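Local structure of probable exosome complex exonuclease 2 (Pyrococcus abyssi, 2PO1) at residues C[52-66]-C[150-164]. The protein is probably a non-catalytic subunit of the archaeal exosome, an RNA-degrading complex, in which it contributes to shaping the active site of its partner Rrp41. Numbering follows the deposited sequence.
Sequences SALVKLGSTQVLVGI and GNLMDAIGIAAIAAL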
ATOM      1  N   SER C  52     -25.156   1.776 -17.044  1.00 19.47           N
ATOM      2  CA  SER C  52     -24.627   3.022 -16.505  1.00 17.37           C
ATOM      3  C   SER C  52     -25.726   3.999 -16.183  1.00 19.13           C
ATOM      4  O   SER C  52     -26.839   3.862 -16.667  1.00 20.05           O
ATOM      5  CB  SER C  52     -23.589   3.627 -17.447  1.00 18.13           C
ATOM      6  OG  SER C  52     -24.120   3.872 -18.710  1.00 19.28           O
ATOM      7  N   ALA C  53     -25.457   4.972 -15.320  1.00 18.42           N
ATOM      8  CA  ALA C  53     -26.481   5.963 -15.043  1.00 18.42           C
ATOM      9  C   ALA C  53     -25.673   7.169 -14.622  1.00 18.56           C
ATOM     10  O   ALA C  53     -24.677   7.069 -13.840  1.00 15.93           O
ATOM     11  CB  ALA C  53     -27.433   5.506 -13.871  1.00 17.12           C
ATOM     12  N   LEU C  54     -26.022   8.289 -15.217  1.00 17.46           N
ATOM     13  CA  LEU C  54     -25.542   9.587 -14.742  1.00 18.92           C
ATOM     14  C   LEU C  54     -26.718  10.156 -13.934  1.00 19.42           C
ATOM     15  O   LEU C  54     -27.825  10.291 -14.492  1.00 20.98           O
ATOM     16  CB  LEU C  54     -25.226  10.497 -15.934  1.00 19.49           C
ATOM     17  CG  LEU C  54     -24.720  11.874 -15.514  1.00 20.47           C
ATOM     18  CD1 LEU C  54     -23.375  11.815 -14.800  1.00 15.62           C
ATOM     19  CD2 LEU C  54     -24.553  12.671 -16.694  1.00 19.32           C
ATOM     20  N   VAL C  55     -26.494  10.431 -12.641  1.00 18.74           N
ATOM     21  CA  VAL C  55     -27.502  11.070 -11.796  1.00 19.21           C
ATOM     22  C   VAL C  55     -27.039  12.434 -11.326  1.00 20.37           C
ATOM     23  O   VAL C  55     -25.911  12.583 -10.946  1.00 19.69           O
ATOM     24  CB  VAL C  55     -27.912  10.181 -10.618  1.00 18.50           C
ATOM     25  CG1 VAL C  55     -28.847  10.901  -9.676  1.00 18.88           C
ATOM     26  CG2 VAL C  55     -28.656   8.957 -11.178  1.00 17.00           C
ATOM     27  N   LYS C  56     -27.916  13.438 -11.434  1.00 20.27           N
ATOM     28  CA  LYS C  56     -27.661  14.775 -10.909  1.00 20.63           C
ATOM     29  C   LYS C  56     -28.739  15.068  -9.907  1.00 21.47           C
ATOM     30  O   LYS C  56     -29.920  14.971 -10.261  1.00 21.31           O
ATOM     31  CB  LYS C  56     -27.700  15.808 -12.045  1.00 21.16           C
ATOM     32  CG  LYS C  56     -26.725  15.465 -13.169  1.00 21.26           C
ATOM     33  CD  LYS C  56     -26.602  16.603 -14.186  1.00 25.06           C
ATOM     34  CE  LYS C  56     -26.060  16.064 -15.501  1.00 28.58           C
ATOM     35  NZ  LYS C  56     -26.342  16.992 -16.668  1.00 36.62           N
ATOM     36  N   LEU C  57     -28.324  15.367  -8.668  1.00 21.17           N
ATOM     37  CA  LEU C  57     -29.201  15.919  -7.646  1.00 22.55           C
ATOM     38  C   LEU C  57     -28.746  17.369  -7.544  1.00 22.26           C
ATOM     39  O   LEU C  57     -27.694  17.638  -6.978  1.00 22.92           O
ATOM     40  CB  LEU C  57     -28.964  15.211  -6.316  1.00 22.43           C
ATOM     41  CG  LEU C  57     -29.948  14.142  -5.913  1.00 25.23           C
ATOM     42  CD1 LEU C  57     -30.423  13.173  -7.057  1.00 29.46           C
ATOM     43  CD2 LEU C  57     -29.517  13.398  -4.657  1.00 20.46           C
ATOM     44  N   GLY C  58     -29.478  18.272  -8.205  1.00 21.64           N
ATOM     45  CA  GLY C  58     -29.027  19.638  -8.390  1.00 23.36           C
ATOM     46  C   GLY C  58     -27.690  19.455  -9.067  1.00 24.33           C
ATOM     47  O   GLY C  58     -27.613  18.772 -10.098  1.00 24.28           O
ATOM     48  N   SER C  59     -26.650  19.982  -8.425  1.00 23.12           N
ATOM     49  CA  SER C  59     -25.348  20.052  -9.025  1.00 24.47           C
ATOM     50  C   SER C  59     -24.496  18.874  -8.612  1.00 21.97           C
ATOM     51  O   SER C  59     -23.404  18.733  -9.100  1.00 21.71           O
ATOM     52  CB  SER C  59     -24.655  21.341  -8.604  1.00 24.92           C
ATOM     53  OG  SER C  59     -25.168  22.452  -9.324  1.00 28.94           O
ATOM     54  N   THR C  60     -24.962  18.060  -7.669  1.00 21.02           N
ATOM     55  CA  THR C  60     -24.269  16.827  -7.358  1.00 19.77           C
ATOM     56  C   THR C  60     -24.412  15.911  -8.568  1.00 20.35           C
ATOM     57  O   THR C  60     -25.509  15.679  -9.065  1.00 18.60           O
ATOM     58  CB  THR C  60     -24.890  16.113  -6.122  1.00 19.97           C
ATOM     59  OG1 THR C  60     -24.455  16.772  -4.934  1.00 20.74           O
ATOM     60  CG2 THR C  60     -24.456  14.670  -6.063  1.00 16.63           C
ATOM     61  N   GLN C  61     -23.302  15.363  -9.063  1.00 19.36           N
ATOM     62  CA  GLN C  61     -23.402  14.459 -10.215  1.00 19.07           C
ATOM     63  C   GLN C  61     -22.652  13.237  -9.908  1.00 18.79           C
ATOM     64  O   GLN C  61     -21.508  13.317  -9.486  1.00 18.49           O
ATOM     65  CB  GLN C  61     -22.707  15.071 -11.403  1.00 18.65           C
ATOM     66  CG  GLN C  61     -23.204  16.430 -11.651  1.00 26.33           C
ATOM     67  CD  GLN C  61     -23.083  16.774 -13.090  1.00 27.46           C
ATOM     68  OE1 GLN C  61     -23.286  15.921 -13.941  1.00 29.50           O
ATOM     69  NE2 GLN C  61     -22.747  18.009 -13.377  1.00 31.77           N
ATOM     70  N   VAL C  62     -23.253  12.078 -10.159  1.00 19.14           N
ATOM     71  CA  VAL C  62     -22.487  10.886  -9.986  1.00 17.32           C
ATOM     72  C   VAL C  62     -22.744   9.948 -11.157  1.00 17.27           C
ATOM     73  O   VAL C  62     -23.850   9.894 -11.678  1.00 17.09           O
ATOM     74  CB  VAL C  62     -22.776  10.209  -8.642  1.00 18.19           C
ATOM     75  CG1 VAL C  62     -23.286  11.172  -7.596  1.00 19.01           C
ATOM     76  CG2 VAL C  62     -23.609   9.075  -8.818  1.00 20.57           C
ATOM     77  N   LEU C  63     -21.697   9.296 -11.638  1.00 16.58           N
ATOM     78  CA  LEU C  63     -21.832   8.338 -12.715  1.00 15.65           C
ATOM     79  C   LEU C  63     -21.626   7.009 -12.128  1.00 17.20           C
ATOM     80  O   LEU C  63     -20.594   6.779 -11.417  1.00 17.16           O
ATOM     81  CB  LEU C  63     -20.626   8.466 -13.634  1.00 18.00           C
ATOM     82  CG  LEU C  63     -20.760   8.436 -15.135  1.00 18.37           C
ATOM     83  CD1 LEU C  63     -19.357   8.287 -15.849  1.00 16.40           C
ATOM     84  CD2 LEU C  63     -21.934   7.539 -15.717  1.00 20.95           C
ATOM     85  N   VAL C  64     -22.476   6.068 -12.502  1.00 17.46           N
ATOM     86  CA  VAL C  64     -22.224   4.694 -12.107  1.00 17.23           C
ATOM     87  C   VAL C  64     -22.158   3.863 -13.330  1.00 17.91           C
ATOM     88  O   VAL C  64     -22.966   4.027 -14.286  1.00 18.79           O
ATOM     89  CB  VAL C  64     -23.371   4.137 -11.174  1.00 18.34           C
ATOM     90  CG1 VAL C  64     -23.229   2.604 -10.937  1.00 15.86           C
ATOM     91  CG2 VAL C  64     -23.308   4.855  -9.933  1.00 11.79           C
ATOM     92  N   GLY C  65     -21.157   3.001 -13.354  1.00 17.97           N
ATOM     93  CA  GLY C  65     -21.008   2.062 -14.473  1.00 18.08           C
ATOM     94  C   GLY C  65     -21.170   0.670 -13.903  1.00 19.51           C
ATOM     95  O   GLY C  65     -20.754   0.418 -12.766  1.00 18.75           O
ATOM     96  N   ILE C  66     -21.826  -0.218 -14.663  1.00 20.32           N
ATOM     97  CA  ILE C  66     -21.950  -1.621 -14.287  1.00 20.28           C
ATOM     98  C   ILE C  66     -21.135  -2.385 -15.252  1.00 21.05           C
ATOM     99  O   ILE C  66     -21.271  -2.206 -16.448  1.00 21.92           O
ATOM    100  CB  ILE C  66     -23.421  -2.133 -14.376  1.00 21.15           C
ATOM    101  CG1 ILE C  66     -24.358  -1.268 -13.517  1.00 20.20           C
ATOM    102  CG2 ILE C  66     -23.487  -3.604 -14.039  1.00 22.14           C
ATOM    103  CD1 ILE C  66     -24.143  -1.291 -12.011  1.00 15.90           C
ATOM    104  N   GLY C 150     -23.387  17.737  -2.410  1.00 17.94           N
ATOM    105  CA  GLY C 150     -24.202  17.300  -1.296  1.00 17.00           C
ATOM    106  C   GLY C 150     -25.038  16.114  -1.659  1.00 16.69           C
ATOM    107  O   GLY C 150     -25.419  15.912  -2.823  1.00 16.74           O
ATOM    108  N   ASN C 151     -25.423  15.352  -0.633  1.00 16.29           N
ATOM    109  CA  ASN C 151     -26.200  14.153  -0.838  1.00 15.18           C
ATOM    110  C   ASN C 151     -25.639  13.124  -1.816  1.00 15.25           C
ATOM    111  O   ASN C 151     -26.340  12.628  -2.665  1.00 17.43           O
ATOM    112  CB  ASN C 151     -27.709  14.484  -1.052  1.00 17.48           C
ATOM    113  CG  ASN C 151     -28.582  13.317  -0.726  1.00 17.08           C
ATOM    114  OD1 ASN C 151     -28.111  12.359  -0.111  1.00 17.14           O
ATOM    115  ND2 ASN C 151     -29.890  13.395  -1.075  1.00 15.19           N
ATOM    116  N   LEU C 152     -24.345  12.745  -1.663  1.00 16.01           N
ATOM    117  CA  LEU C 152     -23.805  11.694  -2.439  1.00 14.93           C
ATOM    118  C   LEU C 152     -24.568  10.396  -2.223  1.00 16.18           C
ATOM    119  O   LEU C 152     -24.768   9.638  -3.139  1.00 17.17           O
ATOM    120  CB  LEU C 152     -22.314  11.496  -2.060  1.00 15.31           C
ATOM    121  CG  LEU C 152     -21.404  12.694  -2.300  1.00 14.29           C
ATOM    122  CD1 LEU C 152     -19.974  12.367  -1.878  1.00 17.05           C
ATOM    123  CD2 LEU C 152     -21.519  13.086  -3.786  1.00 16.20           C
ATOM    124  N   MET C 153     -24.967  10.094  -0.990  1.00 16.56           N
ATOM    125  CA  MET C 153     -25.574   8.832  -0.729  1.00 16.01           C
ATOM    126  C   MET C 153     -26.769   8.583  -1.637  1.00 16.62           C
ATOM    127  O   MET C 153     -26.855   7.553  -2.312  1.00 15.79           O
ATOM    128  CB  MET C 153     -25.983   8.778   0.734  1.00 17.56           C
ATOM    129  CG  MET C 153     -26.634   7.481   1.042  1.00 19.76           C
ATOM    130  SD  MET C 153     -25.408   6.265   1.359  1.00 22.16           S
ATOM    131  CE  MET C 153     -24.747   6.837   2.942  1.00 22.47           C
ATOM    132  N   ASP C 154     -27.674   9.534  -1.732  1.00 16.67           N
ATOM    133  CA  ASP C 154     -28.866   9.275  -2.534  1.00 19.26           C
ATOM    134  C   ASP C 154     -28.516   9.295  -3.991  1.00 19.02           C
ATOM    135  O   ASP C 154     -28.995   8.499  -4.770  1.00 18.53           O
ATOM    136  CB  ASP C 154     -29.952  10.296  -2.280  1.00 19.10           C
ATOM    137  CG  ASP C 154     -30.449  10.281  -0.859  1.00 22.47           C
ATOM    138  OD1 ASP C 154     -29.858   9.563  -0.068  1.00 20.56           O
ATOM    139  OD2 ASP C 154     -31.451  10.989  -0.520  1.00 17.63           O
ATOM    140  N   ALA C 155     -27.673  10.224  -4.369  1.00 19.48           N
ATOM    141  CA  ALA C 155     -27.301  10.331  -5.784  1.00 18.83           C
ATOM    142  C   ALA C 155     -26.636   9.025  -6.200  1.00 17.88           C
ATOM    143  O   ALA C 155     -26.929   8.523  -7.264  1.00 18.26           O
ATOM    144  CB  ALA C 155     -26.375  11.500  -5.984  1.00 18.49           C
ATOM    145  N   ILE C 156     -25.763   8.456  -5.334  1.00 17.05           N
ATOM    146  CA  ILE C 156     -25.064   7.234  -5.668  1.00 15.68           C
ATOM    147  C   ILE C 156     -26.035   6.059  -5.677  1.00 16.70           C
ATOM    148  O   ILE C 156     -25.978   5.227  -6.560  1.00 18.32           O
ATOM    149  CB  ILE C 156     -23.868   6.920  -4.702  1.00 14.37           C
ATOM    150  CG1 ILE C 156     -22.730   7.930  -4.872  1.00 16.12           C
ATOM    151  CG2 ILE C 156     -23.396   5.500  -4.964  1.00  9.97           C
ATOM    152  CD1 ILE C 156     -21.865   7.992  -3.710  1.00 14.81           C
ATOM    153  N   GLY C 157     -26.993   5.983  -4.743  1.00 18.03           N
ATOM    154  CA  GLY C 157     -27.908   4.853  -4.772  1.00 17.37           C
ATOM    155  C   GLY C 157     -28.868   4.899  -5.961  1.00 18.61           C
ATOM    156  O   GLY C 157     -29.231   3.867  -6.526  1.00 18.40           O
ATOM    157  N   ILE C 158     -29.313   6.093  -6.302  1.00 19.04           N
ATOM    158  CA  ILE C 158     -30.224   6.291  -7.451  1.00 20.22           C
ATOM    159  C   ILE C 158     -29.476   5.867  -8.685  1.00 19.51           C
ATOM    160  O   ILE C 158     -29.931   5.013  -9.435  1.00 21.11           O
ATOM    161  CB  ILE C 158     -30.635   7.723  -7.586  1.00 19.98           C
ATOM    162  CG1 ILE C 158     -31.634   8.059  -6.492  1.00 21.77           C
ATOM    163  CG2 ILE C 158     -31.333   8.005  -8.912  1.00 20.84           C
ATOM    164  CD1 ILE C 158     -31.745   9.559  -6.282  1.00 21.36           C
ATOM    165  N   ALA C 159     -28.284   6.410  -8.864  1.00 19.14           N
ATOM    166  CA  ALA C 159     -27.446   6.015 -10.011  1.00 18.69           C
ATOM    167  C   ALA C 159     -27.187   4.519 -10.042  1.00 18.38           C
ATOM    168  O   ALA C 159     -27.158   3.945 -11.111  1.00 16.91           O
ATOM    169  CB  ALA C 159     -26.146   6.762 -10.000  1.00 16.80           C
ATOM    170  N   ALA C 160     -26.988   3.894  -8.867  1.00 19.40           N
ATOM    171  CA  ALA C 160     -26.548   2.482  -8.812  1.00 18.74           C
ATOM    172  C   ALA C 160     -27.702   1.631  -9.274  1.00 19.17           C
ATOM    173  O   ALA C 160     -27.561   0.807 -10.176  1.00 20.64           O
ATOM    174  CB  ALA C 160     -26.075   2.068  -7.410  1.00 18.81           C
ATOM    175  N   ILE C 161     -28.887   1.876  -8.729  1.00 18.43           N
ATOM    176  CA  ILE C 161     -29.983   1.040  -9.107  1.00 17.84           C
ATOM    177  C   ILE C 161     -30.425   1.363 -10.539  1.00 19.05           C
ATOM    178  O   ILE C 161     -30.891   0.472 -11.278  1.00 18.39           O
ATOM    179  CB  ILE C 161     -31.173   1.086  -8.092  1.00 18.63           C
ATOM    180  CG1 ILE C 161     -32.155  -0.062  -8.389  1.00 17.48           C
ATOM    181  CG2 ILE C 161     -31.826   2.414  -8.093  1.00 18.06           C
ATOM    182  CD1 ILE C 161     -31.499  -1.445  -7.977  1.00 15.48           C
ATOM    183  N   ALA C 162     -30.293   2.617 -10.938  1.00 18.37           N
ATOM    184  CA  ALA C 162     -30.689   2.945 -12.310  1.00 20.03           C
ATOM    185  C   ALA C 162     -29.711   2.282 -13.271  1.00 19.63           C
ATOM    186  O   ALA C 162     -30.093   1.837 -14.346  1.00 21.02           O
ATOM    187  CB  ALA C 162     -30.760   4.482 -12.526  1.00 20.02           C
ATOM    188  N   ALA C 163     -28.434   2.194 -12.901  1.00 19.23           N
ATOM    189  CA  ALA C 163     -27.446   1.612 -13.811  1.00 18.38           C
ATOM    190  C   ALA C 163     -27.721   0.089 -13.906  1.00 19.55           C
ATOM    191  O   ALA C 163     -27.707  -0.507 -14.985  1.00 21.53           O
ATOM    192  CB  ALA C 163     -26.044   1.901 -13.310  1.00 18.26           C
ATOM    193  N   LEU C 164     -28.063  -0.534 -12.775  1.00 19.63           N
ATOM    194  CA  LEU C 164     -28.377  -1.988 -12.742  1.00 19.67           C
ATOM    195  C   LEU C 164     -29.618  -2.306 -13.577  1.00 20.90           C
ATOM    196  O   LEU C 164     -29.684  -3.321 -14.313  1.00 22.32           O
ATOM    197  CB  LEU C 164     -28.572  -2.389 -11.279  1.00 19.25           C
ATOM    198  CG  LEU C 164     -27.279  -2.528 -10.513  1.00 19.40           C
ATOM    199  CD1 LEU C 164     -27.670  -2.672  -9.085  1.00 19.89           C
ATOM    200  CD2 LEU C 164     -26.598  -3.820 -10.969  1.00 19.50           C
TER
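Ala53 opens the face of a β-hairpin that packs on helix 152-164 in the RNase PH fold, its CB resting 3.2 Å from Ala159 O and also touching the methyls of Ala162 and Ala163. The alanines at 155, 159 and 163 let the helix lie close to the sheet, its axis 6.1 Å from that of strand 52-57 and running roughly antiparallel to it (150°). Next, Val55 sets CG1 anti to its backbone N (chi1 174°), which turns CG2 onto the helix backbone, 3.4 Å from Ala159 CA; Ile158 crosses this side chain at about a right angle. Leu57 reaches the start of the helix, where CD2 lies against Asn151 and Ala155, and CD1 meets Ile158. Asn151 caps the helix, OD1 accepting from Asp154 N, while its ND2 bonds to Asp154 OD2, which Tyr36 OH also holds, and to Asp211. Beyond the type II' turn, Thr60 lays CG2 on Ala155 CB, which Val62 CG1 meets from the returning strand at 3.5 Å. Val64 straddles successive helical turns, CG2 on Ala159 and CG1 on Ala163. Ile66 ends the row: CG1 covers Ala163 CB at 3.6 Å, and CD1 meets Leu164 CD2 at 3.7 Å.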